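Local coordinates for protein probable ss-1,3-N-acetylglucosaminyltransferase (Staphylococcus aureus subsp. aureus N315, PDB 6H21) that is a probable glycosyltransferase with a GT-A-type family 2 region joined to a helical linker region, and carries manganese and uridine-diphosphate-N-acetylglucosamine in this crystal, at residues F206-K211 against P259-Q264; A161-N166 against H268-K273; N286-K291 against A337-D342; V311-D316 against K326-R331. All coordinates share one frame; numbering follows the deposited sequence.

Contact 1: F206-K211 against P259-Q264; sequences FLMNSK and PIYKNQ
Met208 meets the ring of Tyr261 in a Met-aromatic contact, joining the type I beta turn Leu207-Ser210, close to helix 198-207, to the loop between helices 242-256 and 264-281. The sulfur approaches obliquely, with SD 5.0 Å from the centroid of the Tyr261 ring, and the two side chains cross at about a right angle. The Met208 chain is bent, and chi3 (103°) places CE 3.9 Å from Tyr261 CE2, so that SD and CE both lie against the CD2-CE2 bond of the ring. Ile163 of contact 2 packs against both residues.

A second kind of interaction sets carbon atoms against polar oxygens and nitrogens of the turn. Ile260 CG1 reaches into the turn, 3.4 Å from Met208 O and 3.5 Å from Ser210 N. In the plane of the Tyr261 ring, at its edge, Leu207 O lies 3.7 Å from Tyr261 CE2. Asn209 OD1 rests 3.2 Å from Pro259 CG; the ND2 of the same amide is held by Glu205 O. Separately, Ile260 CG2 covers a face of the neighbouring Tyr261 ring toward its rim.

Hydrogen bonds tie the segments through third parties rather than directly. Tyr213 OH bonds both Tyr261 OH and Leu207 O, and Ser258 OG is bonded to Met208 O and to Tyr261 N. The turn also has a lock of its own: Phe206 O accepts from Asn209 N and, on the opposite face of its carbonyl plane, from Ser210 OG at 2.9 Å.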
loop_
_atom_site.group_PDB
_atom_site.type_symbol
_atom_site.label_atom_id
_atom_site.label_comp_id
_atom_site.label_asym_id
_atom_site.label_seq_id
_atom_site.Cartn_x
_atom_site.Cartn_y
_atom_site.Cartn_z
ATOM N N PHE C 206 -32.845 -12.455 16.694
ATOM C CA PHE C 206 -33.678 -12.076 17.817
ATOM C C PHE C 206 -33.735 -10.552 17.946
ATOM O O PHE C 206 -34.827 -9.980 18.097
ATOM C CB PHE C 206 -33.183 -12.680 19.130
ATOM C CG PHE C 206 -34.168 -12.542 20.257
ATOM C CD1 PHE C 206 -34.199 -11.397 21.037
ATOM C CD2 PHE C 206 -35.090 -13.542 20.518
ATOM C CE1 PHE C 206 -35.111 -11.273 22.073
ATOM C CE2 PHE C 206 -36.008 -13.412 21.550
ATOM C CZ PHE C 206 -36.023 -12.277 22.323
ATOM N N LEU C 207 -32.561 -9.913 17.926
ATOM C CA LEU C 207 -32.429 -8.431 18.087
ATOM C C LEU C 207 -33.238 -7.685 17.010
ATOM O O LEU C 207 -33.861 -6.675 17.294
ATOM C CB LEU C 207 -30.947 -8.024 18.014
ATOM C CG LEU C 207 -30.085 -8.393 19.220
ATOM C CD1 LEU C 207 -28.611 -8.159 18.914
ATOM C CD2 LEU C 207 -30.505 -7.613 20.457
ATOM N N MET C 208 -33.216 -8.199 15.777
ATOM C CA MET C 208 -33.817 -7.562 14.626
ATOM C C MET C 208 -35.351 -7.744 14.639
ATOM O O MET C 208 -36.063 -7.099 13.872
ATOM C CB MET C 208 -33.233 -8.155 13.338
ATOM C CG MET C 208 -31.743 -7.811 13.095
ATOM S SD MET C 208 -31.404 -6.032 13.132
ATOM C CE MET C 208 -30.647 -5.814 14.740
ATOM N N ASN C 209 -35.857 -8.594 15.532
ATOM C CA ASN C 209 -37.285 -8.851 15.658
ATOM C C ASN C 209 -37.784 -8.422 17.043
ATOM O O ASN C 209 -38.869 -8.754 17.408
ATOM C CB ASN C 209 -37.580 -10.322 15.385
ATOM C CG ASN C 209 -37.484 -10.614 13.908
ATOM O OD1 ASN C 209 -38.376 -10.228 13.153
ATOM N ND2 ASN C 209 -36.391 -11.225 13.480
ATOM N N SER C 210 -37.001 -7.644 17.791
ATOM C CA SER C 210 -37.445 -7.218 19.124
ATOM C C SER C 210 -36.959 -5.793 19.389
ATOM O O SER C 210 -36.103 -5.300 18.676
ATOM C CB SER C 210 -36.973 -8.181 20.183
ATOM O OG SER C 210 -35.554 -8.202 20.247
ATOM N N LYS C 211 -37.539 -5.148 20.405
ATOM C CA LYS C 211 -37.345 -3.709 20.636
ATOM C C LYS C 211 -36.629 -3.454 21.973
ATOM O O LYS C 211 -35.806 -2.560 22.063
ATOM C CB LYS C 211 -38.695 -2.983 20.589
ATOM N N PRO C 259 -37.940 -6.069 10.657
ATOM C CA PRO C 259 -39.195 -5.326 10.799
ATOM C C PRO C 259 -39.169 -4.228 11.877
ATOM O O PRO C 259 -40.015 -3.359 11.866
ATOM C CB PRO C 259 -40.233 -6.377 11.190
ATOM C CG PRO C 259 -39.437 -7.518 11.757
ATOM C CD PRO C 259 -38.064 -7.456 11.122
ATOM N N ILE C 260 -38.201 -4.285 12.795
ATOM C CA ILE C 260 -38.037 -3.265 13.833
ATOM C C ILE C 260 -37.256 -2.083 13.265
ATOM O O ILE C 260 -37.699 -0.956 13.355
ATOM C CB ILE C 260 -37.322 -3.835 15.074
ATOM C CG1 ILE C 260 -38.047 -5.053 15.658
ATOM C CG2 ILE C 260 -37.107 -2.752 16.119
ATOM C CD1 ILE C 260 -39.455 -4.800 16.088
ATOM N N TYR C 261 -36.054 -2.372 12.758
ATOM C CA TYR C 261 -35.189 -1.382 12.187
ATOM C C TYR C 261 -35.487 -1.328 10.683
ATOM O O TYR C 261 -34.795 -1.929 9.872
ATOM C CB TYR C 261 -33.728 -1.698 12.530
ATOM C CG TYR C 261 -33.490 -1.848 14.012
ATOM C CD1 TYR C 261 -33.294 -0.737 14.816
ATOM C CD2 TYR C 261 -33.506 -3.094 14.623
ATOM C CE1 TYR C 261 -33.125 -0.859 16.187
ATOM C CE2 TYR C 261 -33.343 -3.230 15.995
ATOM C CZ TYR C 261 -33.147 -2.110 16.782
ATOM O OH TYR C 261 -32.956 -2.230 18.128
ATOM N N LYS C 262 -36.540 -0.591 10.334
ATOM C CA LYS C 262 -37.081 -0.644 8.974
ATOM C C LYS C 262 -36.572 0.535 8.144
ATOM O O LYS C 262 -36.615 0.471 6.929
ATOM C CB LYS C 262 -38.613 -0.725 8.992
ATOM C CG LYS C 262 -39.294 0.265 9.914
ATOM C CD LYS C 262 -40.706 -0.140 10.251
ATOM C CE LYS C 262 -41.204 0.545 11.503
ATOM N NZ LYS C 262 -40.984 2.009 11.406
ATOM N N ASN C 263 -36.028 1.577 8.783
ATOM C CA ASN C 263 -35.427 2.673 8.042
ATOM C C ASN C 263 -34.157 2.167 7.337
ATOM O O ASN C 263 -33.276 1.532 7.950
ATOM C CB ASN C 263 -35.137 3.875 8.935
ATOM C CG ASN C 263 -34.525 5.016 8.157
ATOM O OD1 ASN C 263 -33.306 5.133 8.087
ATOM N ND2 ASN C 263 -35.362 5.855 7.558
ATOM N N GLN C 264 -34.050 2.484 6.042
ATOM C CA GLN C 264 -33.038 1.891 5.210
ATOM C C GLN C 264 -31.645 2.363 5.667
ATOM O O GLN C 264 -30.688 1.584 5.689
ATOM C CB GLN C 264 -33.343 2.207 3.745
ATOM C CG GLN C 264 -32.567 1.329 2.779
ATOM C CD GLN C 264 -32.778 -0.157 2.979
ATOM O OE1 GLN C 264 -33.763 -0.621 3.565
ATOM N NE2 GLN C 264 -31.822 -0.921 2.474
#

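Contact 2: A161-N166 against H268-K273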
loop_
_atom_site.group_PDB
_atom_site.type_symbol
_atom_site.label_atom_id
_atom_site.label_comp_id
_atom_site.label_asym_id
_atom_site.label_seq_id
_atom_site.Cartn_x
_atom_site.Cartn_y
_atom_site.Cartn_z
ATOM N N ALA C 161 -31.758 -0.735 26.394
ATOM C CA ALA C 161 -30.438 -0.573 25.810
ATOM C C ALA C 161 -30.550 -0.374 24.298
ATOM O O ALA C 161 -31.580 -0.672 23.680
ATOM C CB ALA C 161 -29.575 -1.759 26.149
ATOM N N ASP C 162 -29.462 0.145 23.728
ATOM C CA ASP C 162 -29.325 0.411 22.311
ATOM C C ASP C 162 -28.231 -0.521 21.768
ATOM O O ASP C 162 -27.180 -0.683 22.402
ATOM C CB ASP C 162 -29.009 1.897 22.103
ATOM C CG ASP C 162 -29.006 2.365 20.658
ATOM O OD1 ASP C 162 -30.112 2.455 20.079
ATOM O OD2 ASP C 162 -27.905 2.650 20.118
ATOM N N ILE C 163 -28.459 -1.103 20.588
ATOM C CA ILE C 163 -27.478 -2.001 19.981
ATOM C C ILE C 163 -26.122 -1.274 19.861
ATOM O O ILE C 163 -25.095 -1.812 20.252
ATOM C CB ILE C 163 -27.995 -2.560 18.636
ATOM C CG1 ILE C 163 -29.171 -3.515 18.845
ATOM C CG2 ILE C 163 -26.872 -3.236 17.871
ATOM C CD1 ILE C 163 -29.907 -3.901 17.599
ATOM N N ILE C 164 -26.134 -0.027 19.387
ATOM C CA ILE C 164 -24.916 0.690 19.083
ATOM C C ILE C 164 -24.311 1.314 20.354
ATOM O O ILE C 164 -23.132 1.071 20.656
ATOM C CB ILE C 164 -25.173 1.702 17.949
ATOM C CG1 ILE C 164 -25.389 0.952 16.631
ATOM C CG2 ILE C 164 -24.046 2.719 17.834
ATOM C CD1 ILE C 164 -25.945 1.809 15.526
ATOM N N ASP C 165 -25.091 2.080 21.117
ATOM C CA ASP C 165 -24.567 2.779 22.283
ATOM C C ASP C 165 -24.107 1.804 23.377
ATOM O O ASP C 165 -23.302 2.179 24.205
ATOM C CB ASP C 165 -25.594 3.715 22.924
ATOM C CG ASP C 165 -26.137 4.813 22.025
ATOM O OD1 ASP C 165 -25.479 5.163 21.010
ATOM O OD2 ASP C 165 -27.218 5.332 22.361
ATOM N N ASN C 166 -24.667 0.591 23.438
ATOM C CA ASN C 166 -24.373 -0.330 24.524
ATOM C C ASN C 166 -23.604 -1.545 23.998
ATOM O O ASN C 166 -23.500 -2.582 24.694
ATOM C CB ASN C 166 -25.652 -0.750 25.247
ATOM C CG ASN C 166 -26.406 0.417 25.853
ATOM O OD1 ASN C 166 -27.502 0.759 25.392
ATOM N ND2 ASN C 166 -25.839 1.019 26.891
ATOM N N HIS C 268 -28.292 0.299 7.041
ATOM C CA HIS C 268 -26.922 0.574 6.600
ATOM C C HIS C 268 -26.010 0.778 7.811
ATOM O O HIS C 268 -24.895 0.284 7.845
ATOM C CB HIS C 268 -26.844 1.806 5.691
ATOM C CG HIS C 268 -27.515 1.663 4.364
ATOM N ND1 HIS C 268 -27.520 0.471 3.658
ATOM C CD2 HIS C 268 -28.175 2.566 3.598
ATOM C CE1 HIS C 268 -28.187 0.639 2.527
ATOM N NE2 HIS C 268 -28.583 1.924 2.458
ATOM N N GLN C 269 -26.501 1.526 8.802
ATOM C CA GLN C 269 -25.725 1.835 10.003
ATOM C C GLN C 269 -25.453 0.553 10.793
ATOM O O GLN C 269 -24.342 0.334 11.225
ATOM C CB GLN C 269 -26.448 2.837 10.896
ATOM C CG GLN C 269 -25.630 3.230 12.115
ATOM C CD GLN C 269 -26.452 4.002 13.114
ATOM O OE1 GLN C 269 -27.565 3.608 13.474
ATOM N NE2 GLN C 269 -25.906 5.119 13.563
ATOM N N LEU C 270 -26.491 -0.266 11.004
ATOM C CA LEU C 270 -26.320 -1.511 11.762
ATOM C C LEU C 270 -25.344 -2.456 11.039
ATOM O O LEU C 270 -24.525 -3.101 11.669
ATOM C CB LEU C 270 -27.691 -2.159 11.952
ATOM C CG LEU C 270 -28.594 -1.461 12.964
ATOM C CD1 LEU C 270 -30.016 -1.973 12.843
ATOM C CD2 LEU C 270 -28.072 -1.646 14.382
ATOM N N ALA C 271 -25.485 -2.549 9.718
ATOM C CA ALA C 271 -24.648 -3.370 8.868
ATOM C C ALA C 271 -23.180 -2.913 8.948
ATOM O O ALA C 271 -22.279 -3.745 9.024
ATOM C CB ALA C 271 -25.180 -3.318 7.461
ATOM N N GLY C 272 -22.949 -1.590 8.947
ATOM C CA GLY C 272 -21.610 -1.007 9.096
ATOM C C GLY C 272 -20.996 -1.289 10.461
ATOM O O GLY C 272 -19.789 -1.568 10.595
ATOM N N LYS C 273 -21.811 -1.177 11.511
ATOM C CA LYS C 273 -21.341 -1.490 12.850
ATOM C C LYS C 273 -20.989 -2.976 12.958
ATOM O O LYS C 273 -20.014 -3.339 13.640
ATOM C CB LYS C 273 -22.380 -1.065 13.885
ATOM C CG LYS C 273 -22.586 0.446 13.956
ATOM C CD LYS C 273 -21.352 1.212 14.386
ATOM C CE LYS C 273 -21.466 2.686 14.046
ATOM N NZ LYS C 273 -20.355 3.464 14.646
#
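Ile164 and Lys273 mark the closest backbone approach, with CA atoms 7.5 Å apart, where a loop packs on the side of helix 264-281. The loop segment is shaped by an Asx motif. Residues 163-165 have helical backbone angles without the regular bonds, and Asp162 OD2 accepts from Asp165 N at 3.0 Å through its anti lone pair. Asn166 answers in the other direction: its OD1 receives the Asp162 N-H at 2.6 Å in an almost straight bond (175°) lying in the carbonyl plane of the amide. With these bonds shaping it, the loop turns Ile163 and Ile164 toward the helix. The loop belongs to the family 2 glycosyltransferase range and the helix to the linker range, so the contact is an apolar seam between the two regions.

Ile164 has the largest share of the buried surface. Its chi2 (167°) sets CD1 anti to CA, extending the chain to the amide of Gln269, where CD1 lies 3.3 Å from Gln269 CD. The amide oxygen it touches is also bonded to Lys266 NZ. Further back, the Ile164 side chain crosses that of Lys273 at about a right angle, Ile164 CG1 meeting Lys273 CG, part of the aliphatic stem, at 3.9 Å.

Ile163 sits deeper, beside Phe169 and Tyr213, while Leu270 reaches Ile255 of helix 242-256. Across the seam these two buried side chains touch by single methyl groups, Ile163 CG2 lying 4.0 Å from Leu270 CD2.

Contact 3: N286-K291 against A337-D342; sequences NFANSK and AVMIAD
Ala288 CB packs 3.6 Å from Val338 CG1 while lying over the centre of one face of the Phe287 ring, so that a type I beta turn, Phe287 to Ser290, docks on helix 335-344 within the helical linker range. On the helix side Met339 adds its CG, 3.5 Å from Ala288 O, and the backbones close to 5.1 Å between the CA atoms of Ala288 and Met339.

Around this apolar patch lies a water-mediated layer centred on Asp342. Its OD2 accepts from two waters: one also receives the N-H of Ala288, the other the backbone N and ND2 of Asn289. Its OD1 shares a third water with Asn286 OD1, the amide and carboxylate planes standing 85° apart, and forms a salt bridge with Lys326. The carboxylate thus reaches the turn's backbone through water.

Asn289 makes the direct polar link and spans an interface. Its OD1 is bonded to Asn324 ND2 of the second subunit, and bonds on both branches together fix the amide's rotation. On the other branch, Asn289 ND2 donates to Met339 O at 3.1 Å, nearly straight (176°), in its own amide plane and onto a carbonyl lone pair.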
loop_
_atom_site.group_PDB
_atom_site.type_symbol
_atom_site.label_atom_id
_atom_site.label_comp_id
_atom_site.label_asym_id
_atom_site.label_seq_id
_atom_site.Cartn_x
_atom_site.Cartn_y
_atom_site.Cartn_z
ATOM N N ASN C 286 -6.621 -11.894 10.735
ATOM C CA ASN C 286 -5.277 -11.542 10.276
ATOM C C ASN C 286 -4.713 -12.652 9.387
ATOM O O ASN C 286 -3.519 -12.916 9.409
ATOM C CB ASN C 286 -4.350 -11.263 11.457
ATOM C CG ASN C 286 -4.700 -9.979 12.174
ATOM O OD1 ASN C 286 -5.061 -8.992 11.542
ATOM N ND2 ASN C 286 -4.576 -9.974 13.492
ATOM N N PHE C 287 -5.578 -13.267 8.574
ATOM C CA PHE C 287 -5.161 -14.382 7.735
ATOM C C PHE C 287 -4.111 -13.950 6.693
ATOM O O PHE C 287 -3.263 -14.750 6.313
ATOM C CB PHE C 287 -6.368 -14.988 7.016
ATOM C CG PHE C 287 -6.873 -14.190 5.841
ATOM C CD1 PHE C 287 -7.745 -13.126 6.017
ATOM C CD2 PHE C 287 -6.438 -14.483 4.556
ATOM C CE1 PHE C 287 -8.185 -12.376 4.938
ATOM C CE2 PHE C 287 -6.876 -13.729 3.479
ATOM C CZ PHE C 287 -7.749 -12.676 3.674
ATOM N N ALA C 288 -4.197 -12.710 6.204
ATOM C CA ALA C 288 -3.477 -12.305 4.954
ATOM C C ALA C 288 -1.952 -12.437 5.107
ATOM O O ALA C 288 -1.307 -12.899 4.176
ATOM C CB ALA C 288 -3.896 -10.917 4.497
ATOM N N ASN C 289 -1.392 -12.075 6.270
ATOM C CA ASN C 289 0.042 -12.159 6.505
ATOM C C ASN C 289 0.406 -13.395 7.354
ATOM O O ASN C 289 1.497 -13.460 7.890
ATOM C CB ASN C 289 0.557 -10.887 7.180
ATOM C CG ASN C 289 0.498 -9.674 6.281
ATOM O OD1 ASN C 289 1.263 -9.562 5.325
ATOM N ND2 ASN C 289 -0.381 -8.749 6.591
ATOM N N SER C 290 -0.527 -14.350 7.488
ATOM C CA SER C 290 -0.372 -15.531 8.315
ATOM C C SER C 290 0.473 -16.571 7.578
ATOM O O SER C 290 0.850 -16.387 6.427
ATOM C CB SER C 290 -1.727 -16.112 8.697
ATOM O OG SER C 290 -2.314 -16.830 7.610
ATOM N N LYS C 291 0.699 -17.705 8.249
ATOM C CA LYS C 291 1.401 -18.838 7.679
ATOM C C LYS C 291 0.464 -19.739 6.847
ATOM O O LYS C 291 0.902 -20.775 6.367
ATOM C CB LYS C 291 2.086 -19.607 8.809
ATOM C CG LYS C 291 3.323 -18.918 9.369
ATOM C CD LYS C 291 3.913 -19.653 10.555
ATOM C CE LYS C 291 5.413 -19.494 10.673
ATOM N NZ LYS C 291 5.781 -18.061 10.701
ATOM N N ALA C 337 -3.409 -6.255 -1.367
ATOM C CA ALA C 337 -3.979 -5.073 -0.724
ATOM C C ALA C 337 -4.400 -5.395 0.715
ATOM O O ALA C 337 -4.207 -4.574 1.582
ATOM C CB ALA C 337 -5.120 -4.533 -1.535
ATOM N N VAL C 338 -4.914 -6.602 0.991
ATOM C CA VAL C 338 -5.257 -6.950 2.389
ATOM C C VAL C 338 -3.974 -7.055 3.228
ATOM O O VAL C 338 -3.901 -6.522 4.348
ATOM C CB VAL C 338 -6.137 -8.212 2.491
ATOM C CG1 VAL C 338 -6.483 -8.526 3.940
ATOM C CG2 VAL C 338 -7.402 -8.080 1.653
ATOM N N MET C 339 -2.964 -7.740 2.682
ATOM C CA MET C 339 -1.666 -7.854 3.303
ATOM C C MET C 339 -1.134 -6.450 3.652
ATOM O O MET C 339 -0.691 -6.220 4.772
ATOM C CB MET C 339 -0.676 -8.561 2.376
ATOM C CG MET C 339 -0.934 -10.043 2.226
ATOM S SD MET C 339 0.168 -10.776 1.020
ATOM C CE MET C 339 1.698 -10.893 1.939
ATOM N N ILE C 340 -1.207 -5.528 2.699
ATOM C CA ILE C 340 -0.708 -4.160 2.908
ATOM C C ILE C 340 -1.564 -3.474 3.983
ATOM O O ILE C 340 -1.044 -2.929 4.904
ATOM C CB ILE C 340 -0.679 -3.380 1.585
ATOM C CG1 ILE C 340 0.389 -3.929 0.632
ATOM C CG2 ILE C 340 -0.485 -1.894 1.834
ATOM C CD1 ILE C 340 0.116 -3.610 -0.826
ATOM N N ALA C 341 -2.888 -3.600 3.883
ATOM C CA ALA C 341 -3.800 -2.977 4.873
ATOM C C ALA C 341 -3.441 -3.438 6.291
ATOM O O ALA C 341 -3.393 -2.618 7.229
ATOM C CB ALA C 341 -5.232 -3.297 4.551
ATOM N N ASP C 342 -3.114 -4.733 6.438
ATOM C CA ASP C 342 -2.814 -5.299 7.757
ATOM C C ASP C 342 -1.473 -4.771 8.284
ATOM O O ASP C 342 -1.354 -4.554 9.484
ATOM C CB ASP C 342 -2.832 -6.827 7.743
ATOM C CG ASP C 342 -4.211 -7.419 7.960
ATOM O OD1 ASP C 342 -5.122 -6.685 8.462
ATOM O OD2 ASP C 342 -4.384 -8.611 7.650
HETATM O O HOH W 1 -2.601 -10.184 8.337
HETATM O O HOH W 2 -5.291 -6.508 11.242
HETATM O O HOH W 3 -6.127 -10.399 6.962
#

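Contact 4: V311-D316 against K326-R331; sequences VPRDSD and KLEAIR
Two arginines of like charge lie against each other: Arg313 and Arg331 slide past in opposite directions, with Arg313 NH1 only 4.0 Å from Arg331 NE. Each uses an aliphatic carbon to cover the other's flat group. Arg331 CD sits 3.2 Å above the guanidinium plane of Arg313, toward its rim, and Arg313 CG lies over the centre of the Arg331 guanidinium. The two planes are turned 35° apart.

Carboxylates probably offset this repulsion. Arg313 grips Glu328 end-on, NH1 to OE1 and NH2 to OE2, both at 2.8 Å, using the syn lone pairs with the two groups nearly coplanar (11°). The extended Arg313 chain carries the guanidinium to this grip, and Tyr294 of the third subunit adds a cation-pi contact.

The charged network fastens a 3-10 segment, 313-316, to helix 324-332 within the helical linker range. Arg331 and Asp316 reach toward each other tip to tip across this junction: Arg331 NH1 donates to Asp316 OD1 at 3.0 Å, whereas the bond from NE to OD2 is weak. Leu327 CD2 packs 3.5 Å from Asp316 OD1, putting an apolar methyl beside the carboxylate. One water donates to both Asp316 OD2 and Glu328 OE1, joining the two acidic groups.

Arg331 is buried, and its guanidinium also serves the loop backbone: NH1 donates to Val311 O at 3.1 Å from above the carbonyl plane. Next along the loop, Pro312 O accepts from Ser315 N and from Ser315 OG, the hydroxyl lying nearly along the C=O axis.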
loop_
_atom_site.group_PDB
_atom_site.type_symbol
_atom_site.label_atom_id
_atom_site.label_comp_id
_atom_site.label_asym_id
_atom_site.label_seq_id
_atom_site.Cartn_x
_atom_site.Cartn_y
_atom_site.Cartn_z
ATOM N N VAL C 311 -23.290 -6.888 0.607
ATOM C CA VAL C 311 -23.670 -5.877 1.569
ATOM C C VAL C 311 -23.616 -4.542 0.840
ATOM O O VAL C 311 -22.641 -4.263 0.166
ATOM C CB VAL C 311 -22.772 -5.909 2.815
ATOM C CG1 VAL C 311 -23.224 -4.901 3.854
ATOM C CG2 VAL C 311 -22.705 -7.304 3.401
ATOM N N PRO C 312 -24.677 -3.709 0.873
ATOM C CA PRO C 312 -24.616 -2.398 0.225
ATOM C C PRO C 312 -23.420 -1.556 0.694
ATOM O O PRO C 312 -23.073 -1.544 1.873
ATOM C CB PRO C 312 -25.950 -1.740 0.605
ATOM C CG PRO C 312 -26.886 -2.905 0.895
ATOM C CD PRO C 312 -26.000 -3.993 1.458
ATOM N N ARG C 313 -22.798 -0.887 -0.278
ATOM C CA ARG C 313 -21.657 -0.030 -0.073
ATOM C C ARG C 313 -22.060 1.157 0.810
ATOM O O ARG C 313 -21.222 1.718 1.475
ATOM C CB ARG C 313 -21.105 0.419 -1.426
ATOM C CG ARG C 313 -20.122 -0.574 -2.028
ATOM C CD ARG C 313 -19.455 -0.065 -3.293
ATOM N NE ARG C 313 -18.407 -0.981 -3.720
ATOM C CZ ARG C 313 -17.143 -0.929 -3.308
ATOM N NH1 ARG C 313 -16.789 -0.095 -2.344
ATOM N NH2 ARG C 313 -16.246 -1.739 -3.837
ATOM N N ASP C 314 -23.356 1.482 0.843
ATOM C CA ASP C 314 -23.891 2.578 1.666
ATOM C C ASP C 314 -23.605 2.343 3.162
ATOM O O ASP C 314 -23.623 3.303 3.946
ATOM C CB ASP C 314 -25.388 2.766 1.401
ATOM C CG ASP C 314 -25.711 3.536 0.126
ATOM O OD1 ASP C 314 -24.839 4.270 -0.394
ATOM O OD2 ASP C 314 -26.814 3.408 -0.345
ATOM N N SER C 315 -23.333 1.085 3.557
ATOM C CA SER C 315 -23.004 0.751 4.955
ATOM C C SER C 315 -21.555 1.108 5.302
ATOM O O SER C 315 -21.244 1.182 6.470
ATOM C CB SER C 315 -23.270 -0.707 5.260
ATOM O OG SER C 315 -22.390 -1.552 4.539
ATOM N N ASP C 316 -20.682 1.237 4.291
ATOM C CA ASP C 316 -19.251 1.367 4.480
ATOM C C ASP C 316 -18.889 2.657 5.227
ATOM O O ASP C 316 -17.957 2.651 5.972
ATOM C CB ASP C 316 -18.483 1.295 3.150
ATOM C CG ASP C 316 -18.526 -0.093 2.521
ATOM O OD1 ASP C 316 -19.066 -1.006 3.199
ATOM O OD2 ASP C 316 -17.973 -0.258 1.376
ATOM N N LYS C 326 -8.715 -1.805 4.413
ATOM C CA LYS C 326 -8.866 -3.277 4.571
ATOM C C LYS C 326 -10.201 -3.723 3.961
ATOM O O LYS C 326 -10.251 -4.657 3.165
ATOM C CB LYS C 326 -8.698 -3.709 6.030
ATOM C CG LYS C 326 -8.738 -5.216 6.240
ATOM C CD LYS C 326 -8.272 -5.653 7.595
ATOM C CE LYS C 326 -8.214 -7.166 7.709
ATOM N NZ LYS C 326 -7.494 -7.605 8.923
ATOM N N LEU C 327 -11.260 -2.969 4.252
ATOM C CA LEU C 327 -12.578 -3.275 3.779
ATOM C C LEU C 327 -12.630 -3.159 2.253
ATOM O O LEU C 327 -13.190 -4.020 1.606
ATOM C CB LEU C 327 -13.612 -2.357 4.450
ATOM C CG LEU C 327 -15.048 -2.527 3.958
ATOM C CD1 LEU C 327 -15.509 -3.957 4.165
ATOM C CD2 LEU C 327 -15.982 -1.574 4.689
ATOM N N GLU C 328 -12.054 -2.100 1.683
ATOM C CA GLU C 328 -12.048 -1.968 0.228
ATOM C C GLU C 328 -11.240 -3.114 -0.407
ATOM O O GLU C 328 -11.603 -3.605 -1.434
ATOM C CB GLU C 328 -11.545 -0.586 -0.210
ATOM C CG GLU C 328 -11.832 -0.312 -1.685
ATOM C CD GLU C 328 -13.289 -0.481 -2.089
ATOM O OE1 GLU C 328 -14.145 0.109 -1.404
ATOM O OE2 GLU C 328 -13.582 -1.218 -3.057
ATOM N N ALA C 329 -10.126 -3.500 0.208
ATOM C CA ALA C 329 -9.295 -4.551 -0.324
ATOM C C ALA C 329 -10.074 -5.877 -0.351
ATOM O O ALA C 329 -9.962 -6.621 -1.312
ATOM C CB ALA C 329 -8.024 -4.661 0.468
ATOM N N ILE C 330 -10.849 -6.146 0.702
ATOM C CA ILE C 330 -11.725 -7.344 0.741
ATOM C C ILE C 330 -12.766 -7.257 -0.376
ATOM O O ILE C 330 -12.972 -8.239 -1.124
ATOM C CB ILE C 330 -12.336 -7.541 2.135
ATOM C CG1 ILE C 330 -11.230 -7.863 3.141
ATOM C CG2 ILE C 330 -13.427 -8.623 2.111
ATOM C CD1 ILE C 330 -11.600 -7.635 4.571
ATOM N N ARG C 331 -13.404 -6.088 -0.535
ATOM C CA ARG C 331 -14.392 -5.920 -1.611
ATOM C C ARG C 331 -13.749 -6.205 -2.974
ATOM O O ARG C 331 -14.383 -6.802 -3.824
ATOM C CB ARG C 331 -15.045 -4.534 -1.633
ATOM C CG ARG C 331 -15.996 -4.271 -0.472
ATOM C CD ARG C 331 -16.888 -3.073 -0.699
ATOM N NE ARG C 331 -17.909 -2.920 0.330
ATOM C CZ ARG C 331 -19.105 -3.486 0.320
ATOM N NH1 ARG C 331 -19.946 -3.229 1.310
ATOM N NH2 ARG C 331 -19.434 -4.318 -0.653
HETATM O O HOH W 4 -22.219 -4.133 -2.304
HETATM O O HOH W 5 -15.207 -0.388 1.107
#

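Contacts 1, 2 and 3 are partly buried, contact 4 buried. Contacts 1 and 2 touch in one apolar layer, where Leu270 backs the Tyr261 ring, and lack direct hydrogen bonds between their segments. Contact 2 joins the family 2 range to the linker range; contact 1 joins the end of helix 198-207 to the loop before helix 264-281. Contacts 3 and 4 lie within the linker range; both touch the third subunit, and contact 3 the second as well. Contact 4 is built of salt bridges, whereas contact 3 mixes apolar packing, one direct hydrogen bond and waters. Ala329 packs on Ala337 and Val338 between them. Helix 264-281 connects the halves, His268 packing on Pro312, Asp314 and Ser315.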